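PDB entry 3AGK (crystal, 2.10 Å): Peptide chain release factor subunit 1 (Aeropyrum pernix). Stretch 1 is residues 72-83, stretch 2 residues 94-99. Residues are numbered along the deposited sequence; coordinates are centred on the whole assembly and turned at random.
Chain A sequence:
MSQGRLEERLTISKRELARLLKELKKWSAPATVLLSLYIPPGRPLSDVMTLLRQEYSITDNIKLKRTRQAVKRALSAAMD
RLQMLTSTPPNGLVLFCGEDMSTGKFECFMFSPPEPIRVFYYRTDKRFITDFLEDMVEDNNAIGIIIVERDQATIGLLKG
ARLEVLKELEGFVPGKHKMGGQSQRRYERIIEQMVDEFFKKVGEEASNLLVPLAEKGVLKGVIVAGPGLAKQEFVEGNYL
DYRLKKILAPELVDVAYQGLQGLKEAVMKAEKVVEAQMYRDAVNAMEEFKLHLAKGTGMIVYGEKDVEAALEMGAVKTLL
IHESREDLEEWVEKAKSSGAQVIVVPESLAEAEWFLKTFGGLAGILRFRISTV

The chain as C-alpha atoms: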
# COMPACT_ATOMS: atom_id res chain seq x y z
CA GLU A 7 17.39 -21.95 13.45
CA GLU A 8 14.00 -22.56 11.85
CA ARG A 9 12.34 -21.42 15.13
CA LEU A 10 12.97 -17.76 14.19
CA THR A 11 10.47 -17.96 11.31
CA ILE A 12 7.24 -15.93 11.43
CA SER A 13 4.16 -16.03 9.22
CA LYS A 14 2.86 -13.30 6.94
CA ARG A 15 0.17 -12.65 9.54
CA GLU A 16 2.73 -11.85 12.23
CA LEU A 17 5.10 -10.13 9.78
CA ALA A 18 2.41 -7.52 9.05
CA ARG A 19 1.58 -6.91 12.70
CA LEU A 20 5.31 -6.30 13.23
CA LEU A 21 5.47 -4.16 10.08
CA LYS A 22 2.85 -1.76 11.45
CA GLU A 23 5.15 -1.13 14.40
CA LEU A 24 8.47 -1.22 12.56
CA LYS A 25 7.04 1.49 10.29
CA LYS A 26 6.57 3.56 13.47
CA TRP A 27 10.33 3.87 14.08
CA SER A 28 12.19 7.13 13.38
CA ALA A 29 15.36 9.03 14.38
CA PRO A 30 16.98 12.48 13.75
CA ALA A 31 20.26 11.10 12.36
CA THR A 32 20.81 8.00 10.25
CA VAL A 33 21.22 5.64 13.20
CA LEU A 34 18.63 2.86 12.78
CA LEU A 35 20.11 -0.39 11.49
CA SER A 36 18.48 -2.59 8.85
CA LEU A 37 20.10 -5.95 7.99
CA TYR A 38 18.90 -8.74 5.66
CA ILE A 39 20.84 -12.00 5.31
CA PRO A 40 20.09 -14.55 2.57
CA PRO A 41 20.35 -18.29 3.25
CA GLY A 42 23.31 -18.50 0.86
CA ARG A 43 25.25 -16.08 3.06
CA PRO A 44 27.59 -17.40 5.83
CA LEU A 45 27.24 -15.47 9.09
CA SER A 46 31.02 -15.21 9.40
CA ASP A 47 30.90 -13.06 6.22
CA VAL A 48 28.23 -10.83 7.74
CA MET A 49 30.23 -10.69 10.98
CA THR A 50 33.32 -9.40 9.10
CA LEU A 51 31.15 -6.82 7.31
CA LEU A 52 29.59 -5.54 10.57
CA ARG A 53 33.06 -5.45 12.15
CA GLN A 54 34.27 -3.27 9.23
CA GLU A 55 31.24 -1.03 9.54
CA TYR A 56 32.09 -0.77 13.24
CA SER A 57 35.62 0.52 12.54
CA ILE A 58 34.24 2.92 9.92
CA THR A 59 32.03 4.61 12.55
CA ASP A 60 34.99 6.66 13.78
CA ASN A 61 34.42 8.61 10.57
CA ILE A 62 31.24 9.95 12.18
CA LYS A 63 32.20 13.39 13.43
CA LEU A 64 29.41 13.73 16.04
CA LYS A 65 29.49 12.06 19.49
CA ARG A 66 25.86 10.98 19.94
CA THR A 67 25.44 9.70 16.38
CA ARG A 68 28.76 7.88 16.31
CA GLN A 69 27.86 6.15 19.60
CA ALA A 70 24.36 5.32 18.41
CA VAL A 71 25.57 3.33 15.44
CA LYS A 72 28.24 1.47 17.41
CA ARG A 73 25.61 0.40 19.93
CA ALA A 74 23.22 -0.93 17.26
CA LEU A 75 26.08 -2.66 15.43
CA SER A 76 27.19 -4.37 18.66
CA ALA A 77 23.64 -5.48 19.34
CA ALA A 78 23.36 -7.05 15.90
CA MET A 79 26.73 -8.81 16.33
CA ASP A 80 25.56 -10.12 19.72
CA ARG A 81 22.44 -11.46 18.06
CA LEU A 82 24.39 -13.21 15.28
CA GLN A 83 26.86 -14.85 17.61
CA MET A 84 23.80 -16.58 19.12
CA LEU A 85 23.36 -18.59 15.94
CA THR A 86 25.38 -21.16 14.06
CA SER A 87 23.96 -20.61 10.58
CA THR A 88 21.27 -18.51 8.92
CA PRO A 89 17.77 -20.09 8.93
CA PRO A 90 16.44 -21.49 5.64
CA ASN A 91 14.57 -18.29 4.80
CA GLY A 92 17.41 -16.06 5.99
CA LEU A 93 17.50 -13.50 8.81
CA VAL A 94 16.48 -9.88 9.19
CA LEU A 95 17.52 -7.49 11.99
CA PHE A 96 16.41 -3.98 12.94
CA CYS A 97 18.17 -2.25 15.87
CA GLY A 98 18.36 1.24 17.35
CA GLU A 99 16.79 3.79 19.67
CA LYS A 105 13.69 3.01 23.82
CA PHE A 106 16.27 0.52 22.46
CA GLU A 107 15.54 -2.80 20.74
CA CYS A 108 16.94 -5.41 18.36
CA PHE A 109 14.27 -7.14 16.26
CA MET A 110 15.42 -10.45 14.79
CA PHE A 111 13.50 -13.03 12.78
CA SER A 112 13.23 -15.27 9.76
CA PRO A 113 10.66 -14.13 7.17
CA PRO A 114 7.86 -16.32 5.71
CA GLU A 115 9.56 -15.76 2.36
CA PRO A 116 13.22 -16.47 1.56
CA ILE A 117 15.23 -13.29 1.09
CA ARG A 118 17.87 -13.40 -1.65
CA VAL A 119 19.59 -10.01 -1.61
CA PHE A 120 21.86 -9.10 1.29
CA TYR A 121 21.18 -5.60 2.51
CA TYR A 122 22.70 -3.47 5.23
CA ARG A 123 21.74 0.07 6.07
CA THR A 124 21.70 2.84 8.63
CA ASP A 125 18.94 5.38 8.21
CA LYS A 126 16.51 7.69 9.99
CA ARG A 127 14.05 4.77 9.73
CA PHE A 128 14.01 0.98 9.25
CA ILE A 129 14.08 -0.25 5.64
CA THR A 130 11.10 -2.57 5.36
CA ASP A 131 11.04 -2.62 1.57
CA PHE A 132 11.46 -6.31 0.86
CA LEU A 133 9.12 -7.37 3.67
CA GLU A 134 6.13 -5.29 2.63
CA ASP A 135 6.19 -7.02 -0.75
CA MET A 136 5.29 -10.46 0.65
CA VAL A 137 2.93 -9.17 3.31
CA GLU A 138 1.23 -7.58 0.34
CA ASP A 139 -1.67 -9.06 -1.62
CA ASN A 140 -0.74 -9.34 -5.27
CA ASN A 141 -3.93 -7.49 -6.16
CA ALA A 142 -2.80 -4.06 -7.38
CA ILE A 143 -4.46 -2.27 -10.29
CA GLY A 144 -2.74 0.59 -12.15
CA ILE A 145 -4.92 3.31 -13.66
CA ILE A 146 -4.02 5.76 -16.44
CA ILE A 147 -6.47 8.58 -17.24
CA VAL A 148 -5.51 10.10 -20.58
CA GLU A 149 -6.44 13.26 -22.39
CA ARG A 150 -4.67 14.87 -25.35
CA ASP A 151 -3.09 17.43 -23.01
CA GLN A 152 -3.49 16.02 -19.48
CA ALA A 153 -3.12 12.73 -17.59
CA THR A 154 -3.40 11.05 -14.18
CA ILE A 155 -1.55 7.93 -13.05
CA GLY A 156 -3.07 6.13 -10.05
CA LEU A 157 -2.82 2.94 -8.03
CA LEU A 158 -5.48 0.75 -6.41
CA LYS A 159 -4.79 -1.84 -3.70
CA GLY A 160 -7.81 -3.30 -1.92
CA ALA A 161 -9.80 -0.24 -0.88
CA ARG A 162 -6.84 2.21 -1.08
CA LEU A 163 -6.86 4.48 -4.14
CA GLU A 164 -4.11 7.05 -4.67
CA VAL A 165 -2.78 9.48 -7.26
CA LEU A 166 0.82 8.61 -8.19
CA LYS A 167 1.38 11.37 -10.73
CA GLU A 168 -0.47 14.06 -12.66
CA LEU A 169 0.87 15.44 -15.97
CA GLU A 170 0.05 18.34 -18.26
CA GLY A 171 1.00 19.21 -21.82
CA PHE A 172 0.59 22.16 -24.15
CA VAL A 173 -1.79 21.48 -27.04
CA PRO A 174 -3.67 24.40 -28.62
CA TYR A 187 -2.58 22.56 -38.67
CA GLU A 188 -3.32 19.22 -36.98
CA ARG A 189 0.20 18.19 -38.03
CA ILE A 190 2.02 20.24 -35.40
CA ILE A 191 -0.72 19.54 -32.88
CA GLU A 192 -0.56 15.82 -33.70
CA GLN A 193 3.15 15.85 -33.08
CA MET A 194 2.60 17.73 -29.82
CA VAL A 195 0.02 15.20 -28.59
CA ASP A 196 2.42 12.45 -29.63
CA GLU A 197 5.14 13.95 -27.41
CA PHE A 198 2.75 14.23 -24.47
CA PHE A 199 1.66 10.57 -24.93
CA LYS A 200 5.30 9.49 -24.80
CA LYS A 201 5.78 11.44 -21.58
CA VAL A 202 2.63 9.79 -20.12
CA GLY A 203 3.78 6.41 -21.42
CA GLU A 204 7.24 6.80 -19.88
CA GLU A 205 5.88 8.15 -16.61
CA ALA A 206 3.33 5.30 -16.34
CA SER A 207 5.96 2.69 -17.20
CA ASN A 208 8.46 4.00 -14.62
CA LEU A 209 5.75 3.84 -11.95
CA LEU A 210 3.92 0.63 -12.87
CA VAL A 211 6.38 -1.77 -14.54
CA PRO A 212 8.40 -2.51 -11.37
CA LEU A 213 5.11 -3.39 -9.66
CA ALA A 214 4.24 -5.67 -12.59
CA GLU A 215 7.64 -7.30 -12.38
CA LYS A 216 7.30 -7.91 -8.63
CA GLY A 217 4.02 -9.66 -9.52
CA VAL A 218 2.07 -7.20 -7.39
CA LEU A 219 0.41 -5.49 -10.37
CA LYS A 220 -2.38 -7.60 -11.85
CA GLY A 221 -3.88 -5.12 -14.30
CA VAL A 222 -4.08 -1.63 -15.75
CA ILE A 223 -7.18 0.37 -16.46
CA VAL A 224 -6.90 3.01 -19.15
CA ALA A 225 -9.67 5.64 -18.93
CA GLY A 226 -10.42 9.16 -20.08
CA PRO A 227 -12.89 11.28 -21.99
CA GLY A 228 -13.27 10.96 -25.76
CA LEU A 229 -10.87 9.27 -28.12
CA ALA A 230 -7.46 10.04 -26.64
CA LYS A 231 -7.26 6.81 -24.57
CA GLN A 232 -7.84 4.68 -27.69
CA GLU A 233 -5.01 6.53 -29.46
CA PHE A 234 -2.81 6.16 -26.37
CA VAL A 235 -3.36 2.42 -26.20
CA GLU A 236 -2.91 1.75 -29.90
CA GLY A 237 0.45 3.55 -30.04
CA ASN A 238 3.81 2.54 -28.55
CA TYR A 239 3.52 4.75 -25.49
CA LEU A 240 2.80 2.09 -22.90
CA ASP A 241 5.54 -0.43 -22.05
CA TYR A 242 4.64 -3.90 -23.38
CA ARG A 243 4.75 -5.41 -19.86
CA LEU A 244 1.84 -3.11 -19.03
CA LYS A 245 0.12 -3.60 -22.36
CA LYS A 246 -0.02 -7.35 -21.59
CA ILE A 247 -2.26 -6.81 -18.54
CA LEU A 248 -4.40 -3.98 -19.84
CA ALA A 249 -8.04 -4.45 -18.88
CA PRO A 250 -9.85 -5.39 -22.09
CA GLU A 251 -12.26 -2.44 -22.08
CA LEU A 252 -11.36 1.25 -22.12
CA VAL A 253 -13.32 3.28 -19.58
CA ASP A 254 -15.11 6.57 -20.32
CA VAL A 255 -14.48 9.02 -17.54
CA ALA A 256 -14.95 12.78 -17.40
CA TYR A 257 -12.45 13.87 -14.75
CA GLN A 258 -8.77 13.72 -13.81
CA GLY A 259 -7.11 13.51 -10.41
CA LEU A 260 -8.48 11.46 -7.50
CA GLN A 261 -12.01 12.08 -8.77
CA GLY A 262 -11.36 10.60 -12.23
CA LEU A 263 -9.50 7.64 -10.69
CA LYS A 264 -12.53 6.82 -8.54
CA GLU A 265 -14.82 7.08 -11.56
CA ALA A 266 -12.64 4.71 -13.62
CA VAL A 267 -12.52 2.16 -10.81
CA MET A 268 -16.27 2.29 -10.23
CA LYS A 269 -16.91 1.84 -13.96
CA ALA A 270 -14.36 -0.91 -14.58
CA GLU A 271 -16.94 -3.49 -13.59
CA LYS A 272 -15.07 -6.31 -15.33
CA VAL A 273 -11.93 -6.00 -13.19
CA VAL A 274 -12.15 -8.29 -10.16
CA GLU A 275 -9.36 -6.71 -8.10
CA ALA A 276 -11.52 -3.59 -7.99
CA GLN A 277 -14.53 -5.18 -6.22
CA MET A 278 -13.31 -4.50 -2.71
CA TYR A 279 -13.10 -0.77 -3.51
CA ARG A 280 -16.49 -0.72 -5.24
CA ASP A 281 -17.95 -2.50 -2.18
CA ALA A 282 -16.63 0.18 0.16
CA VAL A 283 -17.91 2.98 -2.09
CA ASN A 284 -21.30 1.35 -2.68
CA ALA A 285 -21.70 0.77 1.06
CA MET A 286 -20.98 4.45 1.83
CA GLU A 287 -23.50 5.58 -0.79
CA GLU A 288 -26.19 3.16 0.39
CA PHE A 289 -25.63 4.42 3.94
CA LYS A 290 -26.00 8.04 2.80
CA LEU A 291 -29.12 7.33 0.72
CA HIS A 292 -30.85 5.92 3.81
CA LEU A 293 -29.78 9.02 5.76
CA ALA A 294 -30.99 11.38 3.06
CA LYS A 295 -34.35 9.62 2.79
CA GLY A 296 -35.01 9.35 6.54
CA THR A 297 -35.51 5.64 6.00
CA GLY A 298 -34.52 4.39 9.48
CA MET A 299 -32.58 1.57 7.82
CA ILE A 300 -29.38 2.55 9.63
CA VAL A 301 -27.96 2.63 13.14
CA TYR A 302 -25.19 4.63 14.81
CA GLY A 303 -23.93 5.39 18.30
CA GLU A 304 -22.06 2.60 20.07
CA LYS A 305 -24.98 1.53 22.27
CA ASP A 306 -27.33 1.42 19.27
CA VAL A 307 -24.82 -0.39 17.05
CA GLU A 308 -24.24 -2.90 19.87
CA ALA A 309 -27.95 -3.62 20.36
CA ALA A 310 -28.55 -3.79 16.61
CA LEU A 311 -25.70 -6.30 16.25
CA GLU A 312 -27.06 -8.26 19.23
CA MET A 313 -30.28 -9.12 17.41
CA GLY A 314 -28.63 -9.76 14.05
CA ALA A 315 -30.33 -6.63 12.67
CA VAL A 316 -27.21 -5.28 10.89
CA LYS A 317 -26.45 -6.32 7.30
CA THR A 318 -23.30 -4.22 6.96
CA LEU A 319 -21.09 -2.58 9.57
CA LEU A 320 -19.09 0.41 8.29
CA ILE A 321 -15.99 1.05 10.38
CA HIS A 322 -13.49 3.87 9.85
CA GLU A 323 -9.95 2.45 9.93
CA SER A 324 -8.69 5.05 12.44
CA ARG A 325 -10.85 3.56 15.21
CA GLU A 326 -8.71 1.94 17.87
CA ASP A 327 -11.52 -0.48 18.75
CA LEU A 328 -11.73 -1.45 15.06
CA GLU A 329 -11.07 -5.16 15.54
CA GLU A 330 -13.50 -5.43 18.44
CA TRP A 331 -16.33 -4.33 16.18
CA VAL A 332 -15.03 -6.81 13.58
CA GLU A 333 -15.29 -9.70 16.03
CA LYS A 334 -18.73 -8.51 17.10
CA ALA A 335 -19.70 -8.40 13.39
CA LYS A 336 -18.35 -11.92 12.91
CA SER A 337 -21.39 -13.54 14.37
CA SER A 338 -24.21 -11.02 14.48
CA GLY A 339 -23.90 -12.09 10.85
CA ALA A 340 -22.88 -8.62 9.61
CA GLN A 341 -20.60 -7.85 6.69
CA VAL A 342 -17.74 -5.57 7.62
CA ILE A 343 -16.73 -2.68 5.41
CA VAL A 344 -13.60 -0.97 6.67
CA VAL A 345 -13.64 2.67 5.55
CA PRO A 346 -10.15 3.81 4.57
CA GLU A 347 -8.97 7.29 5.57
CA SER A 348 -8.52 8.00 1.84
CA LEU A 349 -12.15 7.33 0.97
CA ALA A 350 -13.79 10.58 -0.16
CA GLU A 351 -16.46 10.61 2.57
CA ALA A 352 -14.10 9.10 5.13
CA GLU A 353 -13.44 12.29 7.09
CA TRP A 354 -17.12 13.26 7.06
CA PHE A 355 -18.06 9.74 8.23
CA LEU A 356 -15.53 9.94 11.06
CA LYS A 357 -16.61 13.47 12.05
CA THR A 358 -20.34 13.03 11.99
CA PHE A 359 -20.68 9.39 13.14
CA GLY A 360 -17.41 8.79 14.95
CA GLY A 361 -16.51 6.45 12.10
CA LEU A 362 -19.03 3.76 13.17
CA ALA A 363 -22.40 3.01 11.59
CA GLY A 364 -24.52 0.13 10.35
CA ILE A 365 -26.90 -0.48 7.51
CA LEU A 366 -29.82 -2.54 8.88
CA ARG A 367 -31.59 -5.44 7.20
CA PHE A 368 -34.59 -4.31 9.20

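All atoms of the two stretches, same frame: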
# COMPACT_ATOMS: atom_id res chain seq x y z
N LYS A 72 27.43 2.50 16.77
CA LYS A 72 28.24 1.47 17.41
C LYS A 72 27.36 0.56 18.26
O LYS A 72 27.47 -0.66 18.19
CB LYS A 72 29.34 2.09 18.27
CG LYS A 72 30.47 2.72 17.48
CD LYS A 72 31.52 3.34 18.40
CE LYS A 72 32.66 3.97 17.60
NZ LYS A 72 33.70 4.59 18.47
N ARG A 73 26.49 1.16 19.06
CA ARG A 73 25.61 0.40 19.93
C ARG A 73 24.70 -0.57 19.17
O ARG A 73 24.53 -1.72 19.58
CB ARG A 73 24.75 1.33 20.78
CG ARG A 73 23.85 0.57 21.73
CD ARG A 73 22.69 1.43 22.17
NE ARG A 73 22.09 0.97 23.41
CZ ARG A 73 21.07 1.58 24.00
NH1 ARG A 73 20.53 2.66 23.44
NH2 ARG A 73 20.58 1.10 25.14
N ALA A 74 24.10 -0.10 18.08
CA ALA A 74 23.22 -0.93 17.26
C ALA A 74 24.01 -2.04 16.57
O ALA A 74 23.58 -3.18 16.52
CB ALA A 74 22.49 -0.09 16.24
N LEU A 75 25.18 -1.68 16.03
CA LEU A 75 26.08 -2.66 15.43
C LEU A 75 26.46 -3.77 16.42
O LEU A 75 26.46 -4.95 16.07
CB LEU A 75 27.35 -1.95 14.94
CG LEU A 75 27.69 -1.82 13.45
CD1 LEU A 75 26.56 -2.18 12.54
CD2 LEU A 75 28.18 -0.41 13.16
N SER A 76 26.80 -3.39 17.65
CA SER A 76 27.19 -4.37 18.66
C SER A 76 26.02 -5.29 18.98
O SER A 76 26.20 -6.49 19.19
CB SER A 76 27.66 -3.69 19.93
OG SER A 76 28.69 -2.79 19.61
N ALA A 77 24.83 -4.70 19.03
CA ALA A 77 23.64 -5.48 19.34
C ALA A 77 23.41 -6.53 18.26
O ALA A 77 23.14 -7.68 18.56
CB ALA A 77 22.43 -4.58 19.49
N ALA A 78 23.54 -6.12 17.00
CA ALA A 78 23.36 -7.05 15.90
C ALA A 78 24.42 -8.17 15.92
O ALA A 78 24.09 -9.36 15.72
CB ALA A 78 23.35 -6.31 14.57
N MET A 79 25.67 -7.81 16.18
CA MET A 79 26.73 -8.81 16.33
C MET A 79 26.44 -9.80 17.45
O MET A 79 26.66 -11.00 17.29
CB MET A 79 28.11 -8.18 16.57
CG MET A 79 28.66 -7.43 15.34
SD MET A 79 30.31 -6.71 15.60
CE MET A 79 29.95 -4.99 15.29
N ASP A 80 25.98 -9.28 18.59
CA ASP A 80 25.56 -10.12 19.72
C ASP A 80 24.54 -11.14 19.26
O ASP A 80 24.65 -12.33 19.55
CB ASP A 80 24.90 -9.26 20.80
CG ASP A 80 25.90 -8.58 21.69
OD1 ASP A 80 27.05 -9.07 21.77
OD2 ASP A 80 25.54 -7.54 22.30
N ARG A 81 23.53 -10.65 18.55
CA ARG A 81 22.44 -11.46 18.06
C ARG A 81 22.97 -12.58 17.15
O ARG A 81 22.54 -13.73 17.26
CB ARG A 81 21.46 -10.55 17.31
CG ARG A 81 20.01 -10.57 17.79
CD ARG A 81 19.88 -10.59 19.30
NE ARG A 81 20.59 -9.49 19.94
CZ ARG A 81 20.01 -8.48 20.58
NH1 ARG A 81 18.69 -8.43 20.69
NH2 ARG A 81 20.76 -7.54 21.13
N LEU A 82 23.91 -12.25 16.27
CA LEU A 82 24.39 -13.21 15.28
C LEU A 82 25.27 -14.27 15.92
O LEU A 82 25.33 -15.41 15.47
CB LEU A 82 25.15 -12.52 14.14
CG LEU A 82 24.38 -11.59 13.21
CD1 LEU A 82 25.29 -11.09 12.10
CD2 LEU A 82 23.17 -12.29 12.63
N GLN A 83 25.99 -13.89 16.96
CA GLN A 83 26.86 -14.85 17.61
C GLN A 83 26.04 -15.82 18.47
O GLN A 83 26.59 -16.73 19.08
CB GLN A 83 27.99 -14.16 18.37
CG GLN A 83 28.96 -13.48 17.39
CD GLN A 83 30.23 -12.93 18.03
OE1 GLN A 83 30.22 -11.84 18.62
NE2 GLN A 83 31.33 -13.66 17.87
N VAL A 94 16.49 -11.34 9.27
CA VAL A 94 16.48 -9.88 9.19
C VAL A 94 16.56 -9.26 10.60
O VAL A 94 15.91 -9.74 11.54
CB VAL A 94 15.29 -9.30 8.38
CG1 VAL A 94 14.71 -10.33 7.42
CG2 VAL A 94 14.23 -8.77 9.30
N LEU A 95 17.36 -8.21 10.73
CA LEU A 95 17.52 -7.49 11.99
C LEU A 95 17.23 -6.01 11.84
O LEU A 95 17.66 -5.40 10.88
CB LEU A 95 18.94 -7.66 12.54
CG LEU A 95 19.30 -8.99 13.21
CD1 LEU A 95 19.66 -10.03 12.16
CD2 LEU A 95 20.44 -8.82 14.21
N PHE A 96 16.51 -5.44 12.81
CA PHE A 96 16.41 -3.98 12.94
C PHE A 96 16.80 -3.60 14.38
O PHE A 96 16.31 -4.19 15.33
CB PHE A 96 14.99 -3.51 12.64
CG PHE A 96 14.48 -3.91 11.28
CD1 PHE A 96 13.68 -5.04 11.11
CD2 PHE A 96 14.77 -3.15 10.15
CE1 PHE A 96 13.21 -5.40 9.85
CE2 PHE A 96 14.30 -3.50 8.90
CZ PHE A 96 13.52 -4.64 8.75
N CYS A 97 17.72 -2.65 14.53
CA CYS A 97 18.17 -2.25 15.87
C CYS A 97 18.34 -0.74 15.94
O CYS A 97 18.67 -0.11 14.94
CB CYS A 97 19.50 -2.94 16.27
SG CYS A 97 19.54 -4.74 16.11
N GLY A 98 18.13 -0.18 17.12
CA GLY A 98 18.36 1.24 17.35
C GLY A 98 17.55 1.80 18.50
O GLY A 98 16.88 1.05 19.22
N GLU A 99 17.62 3.11 18.68
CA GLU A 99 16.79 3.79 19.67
C GLU A 99 15.85 4.77 18.98
O GLU A 99 14.63 4.74 19.20
CB GLU A 99 17.67 4.52 20.69
CG GLU A 99 16.89 5.11 21.86
CD GLU A 99 17.55 6.35 22.44
OE1 GLU A 99 16.83 7.35 22.67
OE2 GLU A 99 18.78 6.33 22.65

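This is a small apolar packing contact between a helix and a strand, with no hydrogen bond crossing it. Helix 72-82 and strand 94-98 run in roughly opposite directions, at 142°, and their axes approach to 7.3 Å. About 314 Å² of surface is buried, both sides summed.

The helix face that meets the strand carries three alanines. Ala74, Ala77 and Ala78 all direct their CA-to-CB bonds toward the strand. On the strand, Leu95 and Cys97 point toward the helix, while Phe96 between them points away, as expected of alternating strand residues.

Leu95 has the largest covered area. Its CD2 lies 3.9 Å from CB of Ala78 and 3.7 Å from CB of Arg81. Its CD1 meets CD2 of Leu82 at 4.2 Å. Leu95 therefore touches three residues within a little more than one helical turn. The CA-to-CB bond of Arg81 points toward the strand, but the end of its side chain leads away, so the contact is made by the aliphatic base.

Cys97 packs against all three alanines. Its CB is 4.1 Å from CB of Ala74, and its SG is 4.4 Å from both CB of Ala77 and CB of Ala78. This cysteine is also covalently bonded to a group elsewhere in the structure.

The closest pair of CA atoms across the contact is Ala74 CA and Gly98 CA, 5.3 Å apart. CB of Ala74 lies 4.4 Å from N of Gly98. The backbone angles of Gly98 (156/-174) themselves call for glycine, since a CB would be jammed against the carbonyl O of Cys97.

At the exposed end, Arg73 NH1 and Glu99 OE2 are 4.1 Å apart. The charges are opposite, but the distance is beyond a salt bridge. OE2 of Glu99 lies at the edge of the Arg73 guanidinium, near its plane. Glu99 is poorly ordered, so this approach deserves caution.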